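Local coordinates for protein peptidoglycan glycosyltransferase (PDB 5UY7) that is a penicillin-binding protein whose modelled part, from Burkholderia ambifaria, has the transpeptidase-type domain fold shared with the beta-lactamase clan, at residues L262-E267 against K476-F481; P274-L279 against M334-E339; N343-I348 against G364-W369; I348-A353 against L386-F391. All coordinates share one frame; numbering follows the deposited sequence.

Contact 1: L262-E267 against K476-F481; sequences LTDVFE and KYRASF
F266 carries its ring between its own backbone N and carbonyl carbon (chi1 51°), and R478 comes from strand 477-485 with CG anti to the backbone N and a bend at chi3 (-73°) that lays its end flat over that ring. That strand belongs to the antiparallel sheet of this penicillin-binding fold, while F266 belongs to the short strand just after helix 260-263. The arginine's aliphatic part makes a CH-pi contact: R478 CD stands 3.6 Å from the centroid of the F266 ring, nearly over its centre. Beyond CD the guanidinium continues across the same face toward one rim, its plane only 8° from that of the ring, and R478 NE comes to 3.4 Å from F266 CD1. The two side chains cross at about a right angle, yet their flat groups are almost parallel. S480, two residues along the strand, approaches the other end of the ring obliquely, with S480 OG 3.9 Å from F266 CE2.

The polar ends of R478 and S480 meet on the neighbouring strand, where S497 OG is hydrogen-bonded to both R478 NH1 and S480 OG; this tie probably helps hold the guanidinium in its flat attitude. D264, the first residue past the helix, brings a carboxylate near: D264 OD2 is 4.3 Å from R478 NH2, too long for a salt bridge, though its charge probably still favours the arginine's placement. R478 NH2 instead donates to a water at 3.0 Å, and that water gives a proton to the backbone O of V265 at 2.9 Å.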
loop_
_atom_site.group_PDB
_atom_site.type_symbol
_atom_site.label_atom_id
_atom_site.label_comp_id
_atom_site.label_asym_id
_atom_site.label_seq_id
_atom_site.Cartn_x
_atom_site.Cartn_y
_atom_site.Cartn_z
ATOM N N LEU A 262 -1.623 -13.088 -7.242
ATOM C CA LEU A 262 -3.075 -13.125 -7.187
ATOM C C LEU A 262 -3.622 -14.143 -6.195
ATOM O O LEU A 262 -4.742 -13.970 -5.699
ATOM C CB LEU A 262 -3.635 -13.446 -8.576
ATOM C CG LEU A 262 -3.451 -12.312 -9.582
ATOM C CD1 LEU A 262 -3.044 -12.866 -10.930
ATOM C CD2 LEU A 262 -4.743 -11.516 -9.687
ATOM N N THR A 263 -2.867 -15.191 -5.882
ATOM C CA THR A 263 -3.426 -16.281 -5.089
ATOM C C THR A 263 -3.002 -16.259 -3.629
ATOM O O THR A 263 -3.747 -16.752 -2.777
ATOM C CB THR A 263 -3.050 -17.637 -5.699
ATOM O OG1 THR A 263 -1.626 -17.805 -5.679
ATOM C CG2 THR A 263 -3.547 -17.732 -7.138
ATOM N N ASP A 264 -1.843 -15.700 -3.307
ATOM C CA ASP A 264 -1.339 -15.748 -1.941
ATOM C C ASP A 264 -1.847 -14.559 -1.134
ATOM O O ASP A 264 -1.732 -13.405 -1.564
ATOM C CB ASP A 264 0.188 -15.794 -1.935
ATOM C CG ASP A 264 0.730 -17.146 -2.390
ATOM O OD1 ASP A 264 -0.065 -17.977 -2.887
ATOM O OD2 ASP A 264 1.942 -17.381 -2.243
ATOM N N VAL A 265 -2.408 -14.840 0.042
ATOM C CA VAL A 265 -2.927 -13.779 0.891
ATOM C C VAL A 265 -2.137 -13.723 2.190
ATOM O O VAL A 265 -1.547 -14.708 2.643
ATOM C CB VAL A 265 -4.436 -13.918 1.182
ATOM C CG1 VAL A 265 -5.219 -13.927 -0.115
ATOM C CG2 VAL A 265 -4.718 -15.155 1.999
ATOM N N PHE A 266 -2.145 -12.533 2.788
ATOM C CA PHE A 266 -1.395 -12.244 4.002
ATOM C C PHE A 266 -2.017 -11.031 4.671
ATOM O O PHE A 266 -2.784 -10.284 4.057
ATOM C CB PHE A 266 0.084 -11.979 3.703
ATOM C CG PHE A 266 0.310 -10.955 2.622
ATOM C CD1 PHE A 266 0.360 -11.341 1.286
ATOM C CD2 PHE A 266 0.487 -9.612 2.934
ATOM C CE1 PHE A 266 0.572 -10.402 0.287
ATOM C CE2 PHE A 266 0.706 -8.674 1.933
ATOM C CZ PHE A 266 0.741 -9.077 0.609
ATOM N N GLU A 267 -1.672 -10.838 5.937
ATOM C CA GLU A 267 -2.132 -9.641 6.630
ATOM C C GLU A 267 -1.331 -8.434 6.151
ATOM O O GLU A 267 -0.094 -8.466 6.173
ATOM C CB GLU A 267 -2.005 -9.807 8.142
ATOM C CG GLU A 267 -2.900 -10.913 8.710
ATOM C CD GLU A 267 -2.774 -11.048 10.211
ATOM O OE1 GLU A 267 -1.730 -11.542 10.686
ATOM O OE2 GLU A 267 -3.716 -10.648 10.918
ATOM N N LYS A 476 10.351 -16.175 10.431
ATOM C CA LYS A 476 9.756 -16.175 9.099
ATOM C C LYS A 476 8.734 -15.054 8.979
ATOM O O LYS A 476 7.809 -14.953 9.792
ATOM C CB LYS A 476 9.091 -17.518 8.796
ATOM N N TYR A 477 8.894 -14.222 7.957
ATOM C CA TYR A 477 7.964 -13.126 7.730
ATOM C C TYR A 477 7.997 -12.739 6.259
ATOM O O TYR A 477 8.820 -13.221 5.482
ATOM C CB TYR A 477 8.287 -11.918 8.617
ATOM C CG TYR A 477 9.542 -11.172 8.234
ATOM C CD1 TYR A 477 10.791 -11.609 8.658
ATOM C CD2 TYR A 477 9.479 -10.020 7.459
ATOM C CE1 TYR A 477 11.944 -10.923 8.307
ATOM C CE2 TYR A 477 10.623 -9.329 7.108
ATOM C CZ TYR A 477 11.850 -9.785 7.533
ATOM O OH TYR A 477 12.987 -9.096 7.184
ATOM N N ARG A 478 7.084 -11.853 5.889
ATOM C CA ARG A 478 6.983 -11.336 4.535
ATOM C C ARG A 478 7.076 -9.820 4.594
ATOM O O ARG A 478 6.354 -9.184 5.367
ATOM C CB ARG A 478 5.674 -11.775 3.883
ATOM C CG ARG A 478 5.388 -11.106 2.564
ATOM C CD ARG A 478 3.904 -11.193 2.237
ATOM N NE ARG A 478 3.527 -12.545 1.857
ATOM C CZ ARG A 478 3.522 -12.983 0.603
ATOM N NH1 ARG A 478 3.868 -12.165 -0.387
ATOM N NH2 ARG A 478 3.168 -14.235 0.340
ATOM N N ALA A 479 7.982 -9.249 3.805
ATOM C CA ALA A 479 8.214 -7.812 3.776
ATOM C C ALA A 479 7.622 -7.257 2.492
ATOM O O ALA A 479 8.061 -7.624 1.396
ATOM C CB ALA A 479 9.709 -7.496 3.869
ATOM N N SER A 480 6.616 -6.389 2.620
ATOM C CA SER A 480 5.966 -5.809 1.453
ATOM C C SER A 480 6.039 -4.289 1.485
ATOM O O SER A 480 6.205 -3.674 2.540
ATOM C CB SER A 480 4.498 -6.257 1.356
ATOM O OG SER A 480 4.419 -7.680 1.357
ATOM N N PHE A 481 5.937 -3.685 0.301
ATOM C CA PHE A 481 5.872 -2.232 0.189
ATOM C C PHE A 481 4.987 -1.866 -0.992
ATOM O O PHE A 481 5.112 -2.462 -2.061
ATOM C CB PHE A 481 7.275 -1.631 -0.004
ATOM C CG PHE A 481 7.316 -0.133 0.132
ATOM C CD1 PHE A 481 6.969 0.688 -0.940
ATOM C CD2 PHE A 481 7.713 0.456 1.326
ATOM C CE1 PHE A 481 6.995 2.069 -0.807
ATOM C CE2 PHE A 481 7.742 1.835 1.461
ATOM C CZ PHE A 481 7.389 2.640 0.392
HETATM O O HOH W 1 1.010 -15.752 1.835
#

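Contact 2: P274-L279 against M334-E339; sequences PFTVSL and MTMRPE
M336 reaches across to helix 273-282 with its thioether end, and the apolar part of the contact is its sulfur lying against L279. M336 SD is 3.6 Å from L279 CG and equally close to CD2 of the same leucine, with L279 CB a little farther at 3.9 Å, so the sulfur rests against the branch point of the leucine and one of its methyls. L279 places CG anti to its backbone N (chi1 -177°), which brings CG and CD2 up against the sulfur. M336 runs straight through chi2 and then bends at chi3 (-74°).

That bend sends the terminal methyl to a polar neighbour. M336 CE comes 3.6 Å from the backbone O of T276, a van der Waals approach to a helix carbonyl; the T276 side chain itself is more distant, T276 CG2 being 4.4 Å from M336 CE. The hydroxyl of T276 has its own partner in S381 O.

The two segments share no direct hydrogen bond, but one carbonyl inside helix 273-282 is doubly held. P274 O takes both the backbone N of S278, at 2.8 Å, and the hydroxyl OG of S278, at 2.7 Å, the two donors arriving from opposite faces of the carbonyl plane, which fixes the serine side chain back on its own helix. M336 O is bonded to Q377 NE2.

All three touching residues are buried. Helix 273-282 starts at what looks like the SxxK motif of this family, and M336 lies just before helix 338-347, whose M341 touches both M336 and L279; on its other flanks helix 273-282 meets helices 390-401 and 428-442.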
loop_
_atom_site.group_PDB
_atom_site.type_symbol
_atom_site.label_atom_id
_atom_site.label_comp_id
_atom_site.label_asym_id
_atom_site.label_seq_id
_atom_site.Cartn_x
_atom_site.Cartn_y
_atom_site.Cartn_z
ATOM N N PRO A 274 -2.610 4.145 5.703
ATOM C CA PRO A 274 -3.118 5.261 4.891
ATOM C C PRO A 274 -4.604 5.180 4.602
ATOM O O PRO A 274 -5.220 6.227 4.385
ATOM C CB PRO A 274 -2.294 5.158 3.604
ATOM C CG PRO A 274 -1.018 4.558 4.065
ATOM C CD PRO A 274 -1.427 3.530 5.060
ATOM N N PHE A 275 -5.196 3.981 4.572
ATOM C CA PHE A 275 -6.630 3.895 4.301
ATOM C C PHE A 275 -7.447 4.239 5.535
ATOM O O PHE A 275 -8.516 4.847 5.423
ATOM C CB PHE A 275 -7.002 2.503 3.776
ATOM C CG PHE A 275 -6.430 2.224 2.419
ATOM C CD1 PHE A 275 -6.918 2.886 1.304
ATOM C CD2 PHE A 275 -5.375 1.336 2.262
ATOM C CE1 PHE A 275 -6.370 2.666 0.045
ATOM C CE2 PHE A 275 -4.825 1.109 1.003
ATOM C CZ PHE A 275 -5.329 1.777 -0.106
ATOM N N THR A 276 -6.967 3.846 6.716
ATOM C CA THR A 276 -7.595 4.293 7.956
ATOM C C THR A 276 -7.671 5.812 7.998
ATOM O O THR A 276 -8.726 6.393 8.289
ATOM C CB THR A 276 -6.797 3.775 9.153
ATOM O OG1 THR A 276 -6.797 2.342 9.136
ATOM C CG2 THR A 276 -7.415 4.254 10.462
ATOM N N VAL A 277 -6.549 6.464 7.679
ATOM C CA VAL A 277 -6.482 7.916 7.700
ATOM C C VAL A 277 -7.313 8.500 6.568
ATOM O O VAL A 277 -8.062 9.466 6.774
ATOM C CB VAL A 277 -5.013 8.371 7.633
ATOM C CG1 VAL A 277 -4.922 9.849 7.276
ATOM C CG2 VAL A 277 -4.324 8.084 8.956
ATOM N N SER A 278 -7.221 7.919 5.360
ATOM C CA SER A 278 -8.027 8.408 4.242
ATOM C C SER A 278 -9.506 8.460 4.606
ATOM O O SER A 278 -10.191 9.457 4.344
ATOM C CB SER A 278 -7.835 7.522 3.009
ATOM O OG SER A 278 -6.530 7.638 2.473
ATOM N N LEU A 279 -10.024 7.383 5.199
ATOM C CA LEU A 279 -11.453 7.353 5.491
ATOM C C LEU A 279 -11.831 8.391 6.541
ATOM O O LEU A 279 -12.845 9.079 6.395
ATOM C CB LEU A 279 -11.872 5.951 5.947
ATOM C CG LEU A 279 -13.372 5.786 6.200
ATOM C CD1 LEU A 279 -14.191 6.047 4.937
ATOM C CD2 LEU A 279 -13.642 4.391 6.759
ATOM N N MET A 334 -11.115 4.771 15.944
ATOM C CA MET A 334 -12.203 4.803 16.916
ATOM C C MET A 334 -13.168 5.966 16.700
ATOM O O MET A 334 -14.228 5.984 17.332
ATOM C CB MET A 334 -11.629 4.833 18.335
ATOM C CG MET A 334 -10.890 3.552 18.725
ATOM S SD MET A 334 -11.944 2.081 18.740
ATOM C CE MET A 334 -11.470 1.290 17.212
ATOM N N THR A 335 -12.837 6.919 15.823
ATOM C CA THR A 335 -13.785 7.944 15.416
ATOM C C THR A 335 -14.774 7.443 14.377
ATOM O O THR A 335 -15.652 8.206 13.969
ATOM C CB THR A 335 -13.062 9.180 14.856
ATOM O OG1 THR A 335 -12.524 8.886 13.563
ATOM C CG2 THR A 335 -11.935 9.626 15.782
ATOM N N MET A 336 -14.659 6.187 13.942
ATOM C CA MET A 336 -15.500 5.659 12.878
ATOM C C MET A 336 -16.213 4.398 13.343
ATOM O O MET A 336 -15.852 3.789 14.352
ATOM C CB MET A 336 -14.659 5.394 11.622
ATOM C CG MET A 336 -14.014 6.678 11.117
ATOM S SD MET A 336 -12.967 6.404 9.684
ATOM C CE MET A 336 -11.550 5.623 10.442
ATOM N N ARG A 337 -17.274 4.044 12.615
ATOM C CA ARG A 337 -18.087 2.875 12.911
ATOM C C ARG A 337 -17.596 1.684 12.100
ATOM O O ARG A 337 -17.053 1.857 11.008
ATOM C CB ARG A 337 -19.551 3.138 12.573
ATOM N N PRO A 338 -17.792 0.469 12.617
ATOM C CA PRO A 338 -17.437 -0.726 11.832
ATOM C C PRO A 338 -18.034 -0.731 10.436
ATOM O O PRO A 338 -17.325 -1.031 9.467
ATOM C CB PRO A 338 -17.991 -1.868 12.697
ATOM C CG PRO A 338 -17.893 -1.347 14.083
ATOM C CD PRO A 338 -18.195 0.130 13.992
ATOM N N GLU A 339 -19.319 -0.385 10.304
ATOM C CA GLU A 339 -19.941 -0.369 8.984
ATOM C C GLU A 339 -19.229 0.599 8.045
ATOM O O GLU A 339 -19.072 0.309 6.853
ATOM C CB GLU A 339 -21.423 -0.011 9.108
ATOM C CG GLU A 339 -22.158 -0.058 7.783
ATOM C CD GLU A 339 -23.640 0.183 7.934
ATOM O OE1 GLU A 339 -24.051 0.686 9.003
ATOM O OE2 GLU A 339 -24.396 -0.130 6.989
#

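Contact 3: N343-I348 against G364-W369; sequences NMYTSI and GRLRPW
Two donors grip M344 O, one residue before the Y345 that meets L366: the hydroxyl OG of S347 at 2.8 Å and the backbone N of I348 at 3.1 Å. The OG bond is tilted 19° from the carbonyl plane, and together the pair secures the last turn of helix 338-347. From this turn Y345 points toward residues 364-369, and T346 presents OG1 at its flank; L366 is the residue that touches both. L366 sets CG anti to its backbone N (chi1 179°), pushing its two methyls out at the helix like a fork. One prong, L366 CD1, lies 3.8 Å from Y345 CD2 and comes at the ring obliquely. The other, L366 CD2, settles between the two helix residues, 3.9 Å from Y345 CB and 3.9 Å from T346 OG1. The leucine crosses both side chains at about a right angle. T346 OG1 meets the methyl by van der Waals contact alone; its hydrogen bond goes to W342 O one turn back. W342 also touches L366 and meets the ring of W369. The loop thus drapes along helix 338-347 on its way to helix 374-381, while M344 packs inward on helix 273-282.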
loop_
_atom_site.group_PDB
_atom_site.type_symbol
_atom_site.label_atom_id
_atom_site.label_comp_id
_atom_site.label_asym_id
_atom_site.label_seq_id
_atom_site.Cartn_x
_atom_site.Cartn_y
_atom_site.Cartn_z
ATOM N N ASN A 343 -17.357 -0.740 4.687
ATOM C CA ASN A 343 -17.709 -0.259 3.358
ATOM C C ASN A 343 -16.497 0.302 2.630
ATOM O O ASN A 343 -16.379 0.145 1.410
ATOM C CB ASN A 343 -18.826 0.775 3.437
ATOM C CG ASN A 343 -20.195 0.127 3.362
ATOM O OD1 ASN A 343 -20.601 -0.388 2.309
ATOM N ND2 ASN A 343 -20.893 0.106 4.483
ATOM N N MET A 344 -15.585 0.957 3.355
ATOM C CA MET A 344 -14.366 1.444 2.718
ATOM C C MET A 344 -13.511 0.281 2.239
ATOM O O MET A 344 -13.021 0.292 1.107
ATOM C CB MET A 344 -13.574 2.345 3.676
ATOM C CG MET A 344 -12.302 2.928 3.072
ATOM S SD MET A 344 -10.852 1.842 3.253
ATOM C CE MET A 344 -10.623 1.905 5.034
ATOM N N TYR A 345 -13.320 -0.736 3.092
ATOM C CA TYR A 345 -12.535 -1.900 2.679
ATOM C C TYR A 345 -13.137 -2.556 1.449
ATOM O O TYR A 345 -12.416 -3.039 0.564
ATOM C CB TYR A 345 -12.459 -2.934 3.799
ATOM C CG TYR A 345 -11.674 -2.511 5.005
ATOM C CD1 TYR A 345 -10.528 -1.729 4.890
ATOM C CD2 TYR A 345 -12.079 -2.910 6.266
ATOM C CE1 TYR A 345 -9.816 -1.349 6.018
ATOM C CE2 TYR A 345 -11.381 -2.547 7.376
ATOM C CZ TYR A 345 -10.259 -1.769 7.261
ATOM O OH TYR A 345 -9.593 -1.416 8.410
ATOM N N THR A 346 -14.464 -2.618 1.396
ATOM C CA THR A 346 -15.119 -3.229 0.250
ATOM C C THR A 346 -14.976 -2.359 -0.989
ATOM O O THR A 346 -14.835 -2.877 -2.107
ATOM C CB THR A 346 -16.583 -3.485 0.586
ATOM O OG1 THR A 346 -16.644 -4.465 1.626
ATOM C CG2 THR A 346 -17.342 -4.006 -0.626
ATOM N N SER A 347 -14.992 -1.035 -0.814
ATOM C CA SER A 347 -14.873 -0.156 -1.972
ATOM C C SER A 347 -13.494 -0.257 -2.617
ATOM O O SER A 347 -13.388 -0.111 -3.840
ATOM C CB SER A 347 -15.200 1.292 -1.593
ATOM O OG SER A 347 -14.148 1.892 -0.863
ATOM N N ILE A 348 -12.444 -0.554 -1.840
ATOM C CA ILE A 348 -11.111 -0.716 -2.422
ATOM C C ILE A 348 -10.883 -2.176 -2.808
ATOM O O ILE A 348 -9.753 -2.585 -3.102
ATOM C CB ILE A 348 -9.994 -0.207 -1.487
ATOM C CG1 ILE A 348 -10.044 -0.889 -0.117
ATOM C CG2 ILE A 348 -10.074 1.311 -1.337
ATOM C CD1 ILE A 348 -8.794 -0.665 0.745
ATOM N N GLY A 364 -9.196 -13.104 -0.340
ATOM C CA GLY A 364 -8.800 -12.639 0.969
ATOM C C GLY A 364 -9.923 -12.831 1.970
ATOM O O GLY A 364 -10.982 -13.390 1.677
ATOM N N ARG A 365 -9.676 -12.362 3.190
ATOM C CA ARG A 365 -10.597 -12.555 4.301
ATOM C C ARG A 365 -10.949 -11.199 4.892
ATOM O O ARG A 365 -10.061 -10.456 5.323
ATOM C CB ARG A 365 -9.987 -13.468 5.367
ATOM N N LEU A 366 -12.237 -10.874 4.884
ATOM C CA LEU A 366 -12.762 -9.665 5.513
ATOM C C LEU A 366 -13.960 -10.088 6.349
ATOM O O LEU A 366 -14.964 -10.563 5.807
ATOM C CB LEU A 366 -13.159 -8.619 4.472
ATOM C CG LEU A 366 -13.733 -7.318 5.035
ATOM C CD1 LEU A 366 -12.694 -6.605 5.891
ATOM C CD2 LEU A 366 -14.228 -6.413 3.912
ATOM N N ARG A 367 -13.859 -9.920 7.646
ATOM C CA ARG A 367 -14.937 -10.374 8.504
ATOM C C ARG A 367 -16.125 -9.412 8.450
ATOM O O ARG A 367 -15.948 -8.201 8.286
ATOM C CB ARG A 367 -14.430 -10.537 9.931
ATOM C CG ARG A 367 -13.517 -11.758 10.050
ATOM C CD ARG A 367 -12.846 -11.893 11.404
ATOM N NE ARG A 367 -13.812 -11.984 12.491
ATOM C CZ ARG A 367 -14.013 -11.020 13.380
ATOM N NH1 ARG A 367 -14.913 -11.175 14.343
ATOM N NH2 ARG A 367 -13.304 -9.902 13.308
ATOM N N PRO A 368 -17.347 -9.939 8.550
ATOM C CA PRO A 368 -18.534 -9.079 8.463
ATOM C C PRO A 368 -18.568 -8.067 9.596
ATOM O O PRO A 368 -18.296 -8.394 10.756
ATOM C CB PRO A 368 -19.700 -10.071 8.562
ATOM C CG PRO A 368 -19.114 -11.403 8.228
ATOM C CD PRO A 368 -17.699 -11.360 8.704
ATOM N N TRP A 369 -18.943 -6.828 9.254
ATOM C CA TRP A 369 -18.781 -5.725 10.198
ATOM C C TRP A 369 -19.682 -5.864 11.416
ATOM O O TRP A 369 -19.330 -5.373 12.492
ATOM C CB TRP A 369 -19.020 -4.377 9.511
ATOM C CG TRP A 369 -20.411 -4.135 8.968
ATOM C CD1 TRP A 369 -20.830 -4.319 7.683
ATOM C CD2 TRP A 369 -21.546 -3.627 9.688
ATOM N NE1 TRP A 369 -22.155 -3.976 7.559
ATOM C CE2 TRP A 369 -22.618 -3.547 8.776
ATOM C CE3 TRP A 369 -21.759 -3.239 11.013
ATOM C CZ2 TRP A 369 -23.881 -3.096 9.147
ATOM C CZ3 TRP A 369 -23.017 -2.794 11.381
ATOM C CH2 TRP A 369 -24.060 -2.723 10.451
#

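Contact 4: I348-A353 against L386-F391; sequences IGLGQA and LSVSLF
L350 points its CB toward V388 and L386, and the contact is made at the far end of its side chain. CB itself meets neither of them; CG lies anti to the carbonyl carbon (chi1 -55°), and from there the two methyls divide the work. L350 CD1 is 3.9 Å from L386 CD1 and 4.0 Å from V388 CG1, while L350 CD2 takes the same valine methyl at 3.9 Å. V388 CG1 therefore touches both methyls of the leucine.

The backbone of L350 is set by the end of helix 338-347. G349, with positive phi, is the C-prime residue of a Schellman motif there, L350 N bonding to Y345 O, and the chain then runs through a type II beta turn from G349 to Q352. Q352 NE2 reaches back to L350 O at 3.0 Å, nearly straight at 172° but from above the carbonyl plane; the same nitrogen also bonds to T346 O. A water accepts from G351 N at 2.8 Å; S387 O, 2.9 Å from that water, is one of several acceptors competing for its protons, so it probably links the two backbones.

All three apolar residues are buried, so the direct hold between the turn and the strand 388-389 region rests on dispersion and exclusion of water, supplemented by the water between the backbones and by Q392 NE2 on Q352 O.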
loop_
_atom_site.group_PDB
_atom_site.type_symbol
_atom_site.label_atom_id
_atom_site.label_comp_id
_atom_site.label_asym_id
_atom_site.label_seq_id
_atom_site.Cartn_x
_atom_site.Cartn_y
_atom_site.Cartn_z
ATOM N N ILE A 348 -12.444 -0.554 -1.840
ATOM C CA ILE A 348 -11.111 -0.716 -2.422
ATOM C C ILE A 348 -10.883 -2.176 -2.808
ATOM O O ILE A 348 -9.753 -2.585 -3.102
ATOM C CB ILE A 348 -9.994 -0.207 -1.487
ATOM C CG1 ILE A 348 -10.044 -0.889 -0.117
ATOM C CG2 ILE A 348 -10.074 1.311 -1.337
ATOM C CD1 ILE A 348 -8.794 -0.665 0.745
ATOM N N GLY A 349 -11.952 -2.968 -2.826
ATOM C CA GLY A 349 -11.901 -4.297 -3.406
ATOM C C GLY A 349 -11.432 -5.410 -2.494
ATOM O O GLY A 349 -11.183 -6.521 -2.985
ATOM N N LEU A 350 -11.302 -5.166 -1.194
ATOM C CA LEU A 350 -10.855 -6.229 -0.303
ATOM C C LEU A 350 -11.985 -7.221 -0.056
ATOM O O LEU A 350 -13.168 -6.873 -0.113
ATOM C CB LEU A 350 -10.360 -5.651 1.022
ATOM C CG LEU A 350 -9.268 -4.591 0.893
ATOM C CD1 LEU A 350 -8.660 -4.314 2.251
ATOM C CD2 LEU A 350 -8.201 -5.059 -0.089
ATOM N N GLY A 351 -11.610 -8.473 0.212
ATOM C CA GLY A 351 -12.581 -9.533 0.423
ATOM C C GLY A 351 -13.254 -10.030 -0.837
ATOM O O GLY A 351 -14.178 -10.852 -0.748
ATOM N N GLN A 352 -12.832 -9.550 -1.999
ATOM C CA GLN A 352 -13.449 -9.874 -3.275
ATOM C C GLN A 352 -12.351 -10.287 -4.238
ATOM O O GLN A 352 -11.350 -9.579 -4.385
ATOM C CB GLN A 352 -14.214 -8.677 -3.838
ATOM C CG GLN A 352 -15.183 -8.050 -2.860
ATOM C CD GLN A 352 -15.410 -6.585 -3.149
ATOM O OE1 GLN A 352 -16.060 -6.229 -4.133
ATOM N NE2 GLN A 352 -14.859 -5.722 -2.301
ATOM N N ALA A 353 -12.541 -11.411 -4.900
ATOM C CA ALA A 353 -11.509 -11.903 -5.792
ATOM C C ALA A 353 -11.428 -11.022 -7.031
ATOM O O ALA A 353 -12.462 -10.723 -7.644
ATOM C CB ALA A 353 -11.798 -13.345 -6.190
ATOM N N LEU A 386 -7.325 -9.011 8.918
ATOM C CA LEU A 386 -7.862 -9.203 7.580
ATOM C C LEU A 386 -6.710 -9.685 6.712
ATOM O O LEU A 386 -5.541 -9.498 7.055
ATOM C CB LEU A 386 -8.466 -7.913 6.997
ATOM C CG LEU A 386 -7.522 -6.804 6.497
ATOM C CD1 LEU A 386 -8.331 -5.688 5.851
ATOM C CD2 LEU A 386 -6.636 -6.226 7.598
ATOM N N SER A 387 -7.035 -10.309 5.585
ATOM C CA SER A 387 -5.997 -10.776 4.673
ATOM C C SER A 387 -6.287 -10.288 3.263
ATOM O O SER A 387 -7.445 -10.115 2.871
ATOM C CB SER A 387 -5.859 -12.305 4.685
ATOM O OG SER A 387 -7.042 -12.928 4.234
ATOM N N VAL A 388 -5.207 -10.054 2.512
ATOM C CA VAL A 388 -5.250 -9.460 1.180
ATOM C C VAL A 388 -4.185 -10.134 0.326
ATOM O O VAL A 388 -3.242 -10.731 0.840
ATOM C CB VAL A 388 -4.981 -7.941 1.210
ATOM C CG1 VAL A 388 -5.949 -7.240 2.161
ATOM C CG2 VAL A 388 -3.529 -7.683 1.628
ATOM N N SER A 389 -4.324 -10.003 -0.992
ATOM C CA SER A 389 -3.249 -10.353 -1.915
ATOM C C SER A 389 -2.474 -9.092 -2.275
ATOM O O SER A 389 -2.959 -7.973 -2.106
ATOM C CB SER A 389 -3.790 -10.992 -3.196
ATOM O OG SER A 389 -4.531 -10.028 -3.934
ATOM N N LEU A 390 -1.263 -9.283 -2.815
ATOM C CA LEU A 390 -0.505 -8.116 -3.267
ATOM C C LEU A 390 -1.224 -7.411 -4.412
ATOM O O LEU A 390 -1.216 -6.174 -4.491
ATOM C CB LEU A 390 0.909 -8.516 -3.688
ATOM C CG LEU A 390 1.841 -7.331 -3.991
ATOM C CD1 LEU A 390 2.130 -6.547 -2.722
ATOM C CD2 LEU A 390 3.140 -7.853 -4.613
ATOM N N PHE A 391 -1.868 -8.181 -5.294
ATOM C CA PHE A 391 -2.664 -7.583 -6.361
ATOM C C PHE A 391 -3.723 -6.652 -5.789
ATOM O O PHE A 391 -3.895 -5.520 -6.259
ATOM C CB PHE A 391 -3.322 -8.679 -7.208
ATOM C CG PHE A 391 -4.034 -8.158 -8.430
ATOM C CD1 PHE A 391 -5.320 -7.642 -8.341
ATOM C CD2 PHE A 391 -3.418 -8.192 -9.673
ATOM C CE1 PHE A 391 -5.969 -7.159 -9.468
ATOM C CE2 PHE A 391 -4.067 -7.713 -10.801
ATOM C CZ PHE A 391 -5.339 -7.197 -10.696
HETATM O O HOH W 2 -8.855 -8.752 0.736
#

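In the fold
All four contacts lie in the transpeptidase-type domain. Along the chain, contact 1 closes a long loop that encloses the others; contact 2 comes first within it, and contacts 3 and 4 then interleave, sharing I348. Their centres are about 8 Å apart, and Y345 O takes the N-H of L350 between them. Contacts 2 and 3 both use helix 338-347, with centres about 12 Å apart. Contacts 1 and 4 are joined by the small antiparallel pair of strands 265-266 and 388-389, where F266 N bonds to V388 O, whereas the centres of contacts 1 and 2 are about 23 Å apart and the two do not touch. Together they form a path from the five-stranded sheet to the helical side of the domain.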